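Local coordinates for 35 kDa hemin binding protein (Porphyromonas gingivalis, PDB 5Y1A), which probably binds hemin and contributes to virulence, pairs a thioredoxin domain with a beta-sandwich domain and is probably carried out of the cell by type IX secretion, at residues T109-N121 and F250-I263. Residues are numbered along the deposited sequence; the frame is centred on the assembly and turned at random. Where two conformers were deposited one is given.
Sequences TFSVCRMEKKGEN and FVHHPMSNAENHSI
A buried interface between the thioredoxin domain and the neighbouring beta-sandwich centres on Arg114, whose side chain reaches among Phe250, His252, Met255 and Ile263. The arginine stretches out straight past Ile263, with Arg114 CD 3.7 Å from Ile263 CG1. Phe250 sets its CE1 over one face of the guanidinium. The two planes stand 84° apart. Arg114 NH2 lies at the edge of the Phe250 ring, 3.5 Å from Phe250 CZ. Arg114 NH1 lies over a face of the His252 ring, 3.7 Å from His252 ND1. That nitrogen donates to His253 O. A salt bridge from Arg114 NH2 to Glu41 probably balances the charge, and His252 NE2 is hydrogen-bonded to Thr181 OG1. A water at the guanidinium edge accepts from Arg114 NH1 and donates to His253 O and His261 O. The loop after thioredoxin strand 109-112 packs against the hairpin connection between strands 245-252 and 263-270 of the sandwich. Ile263 N donates to Cys113 O at 2.8 Å, nearly straight at 169°. The His261 ring links two backbone carbonyls, both near its own plane. His261 NE2 gives a 2.7 Å bond to Glu116 O, while His261 ND1 donates to Asn257 O. These two bonds fix the ring's rotation. Toward solvent, the bent Lys117 side chain brings its NZ to Glu259 O, a 3.0 Å hydrogen bond made from above the carbonyl plane.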
loop_
_atom_site.group_PDB
_atom_site.type_symbol
_atom_site.label_atom_id
_atom_site.label_comp_id
_atom_site.label_asym_id
_atom_site.label_seq_id
_atom_site.Cartn_x
_atom_site.Cartn_y
_atom_site.Cartn_z
ATOM N N THR A 109 -1.619 11.839 15.916
ATOM C CA THR A 109 -2.361 10.933 16.767
ATOM C C THR A 109 -2.358 9.582 16.059
ATOM O O THR A 109 -1.888 9.464 14.925
ATOM C CB THR A 109 -3.844 11.431 17.002
ATOM O OG1 THR A 109 -4.409 11.893 15.766
ATOM C CG2 THR A 109 -3.901 12.558 18.029
ATOM N N PHE A 110 -2.838 8.544 16.741
ATOM C CA PHE A 110 -2.891 7.225 16.116
ATOM C C PHE A 110 -3.958 6.354 16.729
ATOM O O PHE A 110 -4.410 6.600 17.850
ATOM C CB PHE A 110 -1.527 6.498 16.088
ATOM C CG PHE A 110 -1.150 5.710 17.366
ATOM C CD1 PHE A 110 -0.531 4.455 17.235
ATOM C CD2 PHE A 110 -1.361 6.220 18.648
ATOM C CE1 PHE A 110 -0.132 3.719 18.362
ATOM C CE2 PHE A 110 -0.967 5.466 19.799
ATOM C CZ PHE A 110 -0.334 4.238 19.633
ATOM N N SER A 111 -4.334 5.344 15.957
ATOM C CA SER A 111 -5.316 4.346 16.361
ATOM C C SER A 111 -4.679 2.951 16.299
ATOM O O SER A 111 -4.019 2.605 15.290
ATOM C CB SER A 111 -6.499 4.407 15.404
ATOM O OG SER A 111 -7.375 3.323 15.631
ATOM N N VAL A 112 -4.906 2.162 17.356
ATOM C CA VAL A 112 -4.459 0.766 17.405
ATOM C C VAL A 112 -5.617 -0.156 17.005
ATOM O O VAL A 112 -6.590 -0.299 17.756
ATOM C CB VAL A 112 -3.923 0.367 18.818
ATOM C CG1 VAL A 112 -3.394 -1.070 18.772
ATOM C CG2 VAL A 112 -2.783 1.311 19.217
ATOM N N CYS A 113 -5.521 -0.730 15.802
ATOM C CA CYS A 113 -6.531 -1.641 15.272
ATOM C C CYS A 113 -7.952 -1.063 15.350
ATOM O O CYS A 113 -8.898 -1.828 15.543
ATOM C CB CYS A 113 -6.508 -2.989 16.019
ATOM S SG CYS A 113 -4.926 -3.872 15.908
ATOM N N ARG A 114 -8.094 0.266 15.218
ATOM C CA ARG A 114 -9.401 0.945 15.352
ATOM C C ARG A 114 -10.182 0.497 16.575
ATOM O O ARG A 114 -11.422 0.390 16.543
ATOM C CB ARG A 114 -10.255 0.721 14.085
ATOM C CG ARG A 114 -9.518 1.188 12.790
ATOM C CD ARG A 114 -10.347 0.858 11.553
ATOM N NE ARG A 114 -9.626 1.295 10.351
ATOM C CZ ARG A 114 -10.087 1.192 9.107
ATOM N NH1 ARG A 114 -11.287 0.629 8.859
ATOM N NH2 ARG A 114 -9.338 1.632 8.099
ATOM N N MET A 115 -9.467 0.231 17.662
ATOM C CA MET A 115 -10.111 -0.327 18.840
ATOM C C MET A 115 -10.754 0.750 19.710
ATOM O O MET A 115 -11.610 0.456 20.574
ATOM C CB MET A 115 -9.128 -1.223 19.629
ATOM C CG MET A 115 -8.062 -0.518 20.414
ATOM S SD MET A 115 -6.679 -1.657 20.866
ATOM C CE MET A 115 -7.341 -3.229 20.461
ATOM N N GLU A 116 -10.367 1.999 19.479
ATOM C CA GLU A 116 -10.908 3.131 20.251
ATOM C C GLU A 116 -12.339 3.486 19.857
ATOM O O GLU A 116 -12.655 3.578 18.660
ATOM C CB GLU A 116 -10.003 4.363 20.115
ATOM C CG GLU A 116 -8.508 4.106 20.472
ATOM C CD GLU A 116 -7.685 3.513 19.293
ATOM O OE1 GLU A 116 -8.256 3.316 18.196
ATOM O OE2 GLU A 116 -6.462 3.261 19.459
ATOM N N LYS A 117 -13.185 3.739 20.860
ATOM C CA LYS A 117 -14.507 4.347 20.594
ATOM C C LYS A 117 -14.301 5.811 20.250
ATOM O O LYS A 117 -13.324 6.405 20.671
ATOM C CB LYS A 117 -15.443 4.221 21.817
ATOM C CG LYS A 117 -15.681 2.775 22.206
ATOM C CD LYS A 117 -17.105 2.505 22.658
ATOM C CE LYS A 117 -17.288 1.019 22.916
ATOM N NZ LYS A 117 -16.347 0.166 22.106
ATOM N N LYS A 118 -15.226 6.393 19.500
ATOM C CA LYS A 118 -15.116 7.785 19.087
ATOM C C LYS A 118 -14.954 8.651 20.315
ATOM O O LYS A 118 -15.721 8.522 21.262
ATOM C CB LYS A 118 -16.354 8.234 18.318
ATOM C CG LYS A 118 -16.135 9.570 17.629
ATOM C CD LYS A 118 -17.190 9.817 16.565
ATOM C CE LYS A 118 -16.832 11.054 15.753
ATOM N NZ LYS A 118 -17.768 11.251 14.630
ATOM N N GLY A 119 -13.938 9.506 20.300
ATOM C CA GLY A 119 -13.738 10.467 21.390
ATOM C C GLY A 119 -12.778 9.963 22.454
ATOM O O GLY A 119 -12.477 10.684 23.403
ATOM N N GLU A 120 -12.308 8.729 22.276
ATOM C CA GLU A 120 -11.353 8.104 23.183
ATOM C C GLU A 120 -9.970 8.689 22.950
ATOM O O GLU A 120 -9.789 9.633 22.156
ATOM C CB GLU A 120 -11.358 6.575 23.008
ATOM C CG GLU A 120 -10.557 5.771 24.045
ATOM C CD GLU A 120 -10.675 4.254 23.876
ATOM O OE1 GLU A 120 -11.768 3.751 23.521
ATOM O OE2 GLU A 120 -9.669 3.550 24.121
ATOM N N ASN A 121 -8.995 8.111 23.645
ATOM C CA ASN A 121 -7.635 8.619 23.666
ATOM C C ASN A 121 -6.923 8.183 22.387
ATOM O O ASN A 121 -6.817 6.965 22.155
ATOM C CB ASN A 121 -6.941 8.034 24.917
ATOM C CG ASN A 121 -5.510 8.516 25.104
ATOM O OD1 ASN A 121 -4.616 8.180 24.331
ATOM N ND2 ASN A 121 -5.283 9.265 26.177
ATOM N N PHE A 250 -6.297 -5.830 5.610
ATOM C CA PHE A 250 -6.850 -6.220 6.902
ATOM C C PHE A 250 -8.356 -6.476 6.874
ATOM O O PHE A 250 -9.095 -5.815 6.121
ATOM C CB PHE A 250 -6.443 -5.244 8.013
ATOM C CG PHE A 250 -6.710 -3.798 7.717
ATOM C CD1 PHE A 250 -7.934 -3.206 8.083
ATOM C CD2 PHE A 250 -5.716 -3.009 7.136
ATOM C CE1 PHE A 250 -8.168 -1.830 7.847
ATOM C CE2 PHE A 250 -5.926 -1.618 6.883
ATOM C CZ PHE A 250 -7.165 -1.035 7.248
ATOM N N VAL A 251 -8.777 -7.464 7.669
ATOM C CA VAL A 251 -10.191 -7.792 7.897
ATOM C C VAL A 251 -10.680 -7.000 9.117
ATOM O O VAL A 251 -10.005 -6.938 10.161
ATOM C CB VAL A 251 -10.357 -9.314 8.154
ATOM C CG1 VAL A 251 -11.821 -9.664 8.361
ATOM C CG2 VAL A 251 -9.768 -10.145 6.976
ATOM N N HIS A 252 -11.841 -6.362 8.989
ATOM C CA HIS A 252 -12.300 -5.476 10.045
ATOM C C HIS A 252 -13.809 -5.399 10.088
ATOM O O HIS A 252 -14.489 -5.691 9.094
ATOM C CB HIS A 252 -11.685 -4.068 9.859
ATOM C CG HIS A 252 -12.006 -3.409 8.538
ATOM N ND1 HIS A 252 -13.079 -2.559 8.376
ATOM C CD2 HIS A 252 -11.357 -3.423 7.346
ATOM C CE1 HIS A 252 -13.092 -2.091 7.135
ATOM N NE2 HIS A 252 -12.059 -2.610 6.486
ATOM N N HIS A 253 -14.325 -5.000 11.251
ATOM C CA HIS A 253 -15.728 -4.667 11.400
ATOM C C HIS A 253 -16.039 -3.346 10.681
ATOM O O HIS A 253 -15.148 -2.533 10.437
ATOM C CB HIS A 253 -16.085 -4.604 12.889
ATOM C CG HIS A 253 -15.968 -5.938 13.585
ATOM N ND1 HIS A 253 -16.893 -6.945 13.417
ATOM C CD2 HIS A 253 -15.028 -6.426 14.428
ATOM C CE1 HIS A 253 -16.535 -7.996 14.141
ATOM N NE2 HIS A 253 -15.400 -7.711 14.757
ATOM N N PRO A 254 -17.305 -3.139 10.315
ATOM C CA PRO A 254 -17.662 -1.916 9.584
ATOM C C PRO A 254 -17.309 -0.642 10.353
ATOM O O PRO A 254 -17.526 -0.575 11.564
ATOM C CB PRO A 254 -19.189 -2.050 9.410
ATOM C CG PRO A 254 -19.451 -3.546 9.495
ATOM C CD PRO A 254 -18.456 -4.043 10.511
ATOM N N MET A 255 -16.761 0.342 9.653
ATOM C CA MET A 255 -16.494 1.648 10.241
ATOM C C MET A 255 -17.734 2.281 10.874
ATOM O O MET A 255 -17.644 2.998 11.844
ATOM C CB MET A 255 -15.851 2.590 9.213
ATOM C CG MET A 255 -14.594 2.022 8.589
ATOM S SD MET A 255 -13.702 3.229 7.539
ATOM C CE MET A 255 -13.677 4.481 8.686
ATOM N N SER A 256 -18.888 1.983 10.296
ATOM C CA SER A 256 -20.180 2.514 10.756
ATOM C C SER A 256 -20.708 1.920 12.074
ATOM O O SER A 256 -21.723 2.416 12.615
ATOM C CB SER A 256 -21.237 2.302 9.665
ATOM O OG SER A 256 -21.351 0.906 9.373
ATOM N N ASN A 257 -20.066 0.864 12.575
ATOM C CA ASN A 257 -20.474 0.226 13.827
ATOM C C ASN A 257 -19.772 0.921 14.979
ATOM O O ASN A 257 -18.591 0.680 15.222
ATOM C CB ASN A 257 -20.129 -1.274 13.825
ATOM C CG ASN A 257 -20.607 -1.998 15.095
ATOM O OD1 ASN A 257 -20.570 -1.451 16.182
ATOM N ND2 ASN A 257 -21.024 -3.244 14.946
ATOM N N ALA A 258 -20.498 1.798 15.673
ATOM C CA ALA A 258 -19.900 2.571 16.752
ATOM C C ALA A 258 -19.392 1.723 17.930
ATOM O O ALA A 258 -18.420 2.104 18.598
ATOM C CB ALA A 258 -20.885 3.660 17.240
ATOM N N GLU A 259 -20.041 0.576 18.142
ATOM C CA GLU A 259 -19.751 -0.332 19.256
ATOM C C GLU A 259 -18.474 -1.144 19.048
ATOM O O GLU A 259 -17.779 -1.465 20.006
ATOM C CB GLU A 259 -20.924 -1.296 19.467
ATOM C CG GLU A 259 -22.189 -0.653 20.055
ATOM C CD GLU A 259 -22.868 0.311 19.114
ATOM O OE1 GLU A 259 -22.989 -0.013 17.910
ATOM O OE2 GLU A 259 -23.292 1.391 19.590
ATOM N N ASN A 260 -18.203 -1.494 17.794
ATOM C CA ASN A 260 -17.022 -2.291 17.401
ATOM C C ASN A 260 -16.761 -2.108 15.913
ATOM O O ASN A 260 -17.458 -2.696 15.078
ATOM C CB ASN A 260 -17.216 -3.783 17.721
ATOM C CG ASN A 260 -15.938 -4.581 17.583
ATOM O OD1 ASN A 260 -14.927 -4.099 17.055
ATOM N ND2 ASN A 260 -15.967 -5.810 18.062
ATOM N N HIS A 261 -15.778 -1.260 15.604
ATOM C CA HIS A 261 -15.318 -0.999 14.240
ATOM C C HIS A 261 -13.834 -1.434 14.163
ATOM O O HIS A 261 -13.032 -0.887 13.373
ATOM C CB HIS A 261 -15.501 0.497 13.911
ATOM C CG HIS A 261 -15.166 1.398 15.068
ATOM N ND1 HIS A 261 -16.125 1.895 15.933
ATOM C CD2 HIS A 261 -13.974 1.844 15.535
ATOM C CE1 HIS A 261 -15.532 2.624 16.871
ATOM N NE2 HIS A 261 -14.227 2.593 16.664
ATOM N N SER A 262 -13.472 -2.434 14.975
ATOM C CA SER A 262 -12.047 -2.809 15.116
ATOM C C SER A 262 -11.517 -3.613 13.932
ATOM O O SER A 262 -12.281 -4.277 13.202
ATOM C CB SER A 262 -11.797 -3.578 16.437
ATOM O OG SER A 262 -12.470 -4.835 16.426
ATOM N N ILE A 263 -10.207 -3.538 13.756
ATOM C CA ILE A 263 -9.492 -4.380 12.808
ATOM C C ILE A 263 -9.241 -5.717 13.508
ATOM O O ILE A 263 -8.713 -5.761 14.633
ATOM C CB ILE A 263 -8.178 -3.709 12.361
ATOM C CG1 ILE A 263 -8.481 -2.312 11.764
ATOM C CG2 ILE A 263 -7.441 -4.632 11.383
ATOM C CD1 ILE A 263 -7.231 -1.534 11.253
HETATM O O HOH W 1 -13.456 -0.171 10.798
HETATM O O HOH W 2 -13.845 -0.569 17.720
HETATM O O HOH W 3 -17.517 4.782 18.589
#